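Local coordinates for protein LipS lipolytic enzyme (Unidentified, PDB 4FBL) that probably hydrolyses ester bonds of lipid-like substrates as a thermostable lipase of the alpha/beta-hydrolase fold, at residues C[182-185]-C[186-189]. Residues are numbered along the deposited sequence; the frame is centred on the assembly and turned at random.
Sequences IKAE and GVKE. With SPD (spermidine), chain I.
I182 and V187 meet through their aliphatic branches where the chain doubles back, the two side chains crossing at about a right angle. With CG1 beside the backbone N (chi1 -72°), the CG2 methyl of I182 falls anti to that N and packs 3.8 Å from CB of V187, while I182 CD1 reaches along the returning chain to 4.3 Å from CB of E189. The CG2 branch of V187 lies 3.8 Å from CB of A184, so that the valine links both residues.

The reversal is a type II beta turn from A184 to V187, closed by a weak but nearly straight hydrogen bond of 3.5 Å from V187 N to A184 O. G186 takes the third position with a positive phi of 89°, where a side chain would collide with the carbonyl oxygen of E185.

Among the polar groups, the side chain of E189 is extended, with CG anti to the backbone N (chi1 178°), and its carboxylate ends in the spermidine pocket, modelled too close to the ligand to define a bond. OE1 accepts a hydrogen bond from S180 N, which helps to fix the carboxylate. Replacing E189 by alanine removes this group and is likely to leave S180 N without its acceptor and the pocket wall less suited to a cationic polyamine.

Backbone amides of K183 and A184 bond to D264, and I182 and E189 touch V260, tying this surface loop between strands 174-176 and 194-196 to the segment that precedes helix 267-279.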
loop_
_atom_site.group_PDB
_atom_site.type_symbol
_atom_site.label_atom_id
_atom_site.label_comp_id
_atom_site.label_asym_id
_atom_site.label_seq_id
_atom_site.Cartn_x
_atom_site.Cartn_y
_atom_site.Cartn_z
ATOM N N ILE C 182 18.411 10.329 -15.558
ATOM C CA ILE C 182 19.546 9.565 -16.145
ATOM C C ILE C 182 20.761 10.499 -16.058
ATOM O O ILE C 182 20.680 11.630 -16.472
ATOM C CB ILE C 182 19.246 9.139 -17.599
ATOM C CG1 ILE C 182 18.207 8.054 -17.591
ATOM C CG2 ILE C 182 20.570 8.583 -18.330
ATOM C CD1 ILE C 182 17.535 7.707 -18.887
ATOM N N LYS C 183 21.861 10.091 -15.422
ATOM C CA LYS C 183 22.987 11.004 -15.337
ATOM C C LYS C 183 23.711 11.248 -16.706
ATOM O O LYS C 183 24.023 12.404 -17.041
ATOM C CB LYS C 183 23.983 10.594 -14.253
ATOM C CG LYS C 183 24.988 11.712 -13.930
ATOM C CD LYS C 183 25.918 11.241 -12.889
ATOM C CE LYS C 183 26.878 12.337 -12.503
ATOM N NZ LYS C 183 27.655 11.811 -11.372
ATOM N N ALA C 184 23.971 10.174 -17.463
ATOM C CA ALA C 184 24.578 10.229 -18.797
ATOM C C ALA C 184 23.769 11.122 -19.744
ATOM O O ALA C 184 22.553 10.923 -19.974
ATOM C CB ALA C 184 24.714 8.837 -19.410
ATOM N N GLU C 185 24.495 12.043 -20.379
ATOM C CA GLU C 185 23.906 13.130 -21.142
ATOM C C GLU C 185 23.356 12.549 -22.405
ATOM O O GLU C 185 23.940 11.622 -22.955
ATOM C CB GLU C 185 24.984 14.207 -21.370
ATOM C CG GLU C 185 25.085 14.811 -22.759
ATOM C CD GLU C 185 25.752 16.201 -22.705
ATOM O OE1 GLU C 185 26.860 16.332 -22.097
ATOM O OE2 GLU C 185 25.145 17.148 -23.249
ATOM N N GLY C 186 22.197 13.032 -22.841
ATOM C CA GLY C 186 21.683 12.560 -24.117
ATOM C C GLY C 186 20.813 11.318 -24.076
ATOM O O GLY C 186 19.998 11.133 -24.996
ATOM N N VAL C 187 20.921 10.489 -23.023
ATOM C CA VAL C 187 20.288 9.146 -23.085
ATOM C C VAL C 187 18.752 9.202 -22.924
ATOM O O VAL C 187 18.213 9.830 -21.967
ATOM C CB VAL C 187 20.885 8.166 -22.061
ATOM C CG1 VAL C 187 20.200 6.809 -22.149
ATOM C CG2 VAL C 187 22.357 8.022 -22.274
ATOM N N LYS C 188 18.053 8.554 -23.847
ATOM C CA LYS C 188 16.600 8.589 -23.764
ATOM C C LYS C 188 15.930 7.284 -23.316
ATOM O O LYS C 188 16.367 6.203 -23.662
ATOM C CB LYS C 188 16.005 9.173 -25.030
ATOM C CG LYS C 188 16.175 10.752 -25.075
ATOM C CD LYS C 188 14.846 11.584 -25.166
ATOM C CE LYS C 188 13.783 11.224 -24.043
ATOM N NZ LYS C 188 12.588 10.482 -24.654
ATOM N N GLU C 189 14.863 7.398 -22.529
ATOM C CA GLU C 189 14.098 6.213 -22.100
ATOM C C GLU C 189 12.789 6.176 -22.810
ATOM O O GLU C 189 12.167 7.179 -22.954
ATOM C CB GLU C 189 13.818 6.270 -20.602
ATOM C CG GLU C 189 12.975 5.070 -20.126
ATOM C CD GLU C 189 12.524 5.125 -18.623
ATOM O OE1 GLU C 189 12.735 6.142 -17.867
ATOM O OE2 GLU C 189 11.952 4.091 -18.215
HETATM N N1 SPD I . 13.624 8.670 -13.939
HETATM C C2 SPD I . 12.639 8.049 -14.743
HETATM C C3 SPD I . 12.207 6.670 -14.123
HETATM C C4 SPD I . 11.721 5.747 -15.228
HETATM C C5 SPD I . 10.212 5.867 -15.477
HETATM N N6 SPD I . 9.746 4.524 -15.780
HETATM C C7 SPD I . 10.665 3.416 -15.771
HETATM C C8 SPD I . 11.017 2.883 -14.369
HETATM C C9 SPD I . 10.518 3.706 -13.170
HETATM N N10 SPD I . 11.624 3.921 -12.253
#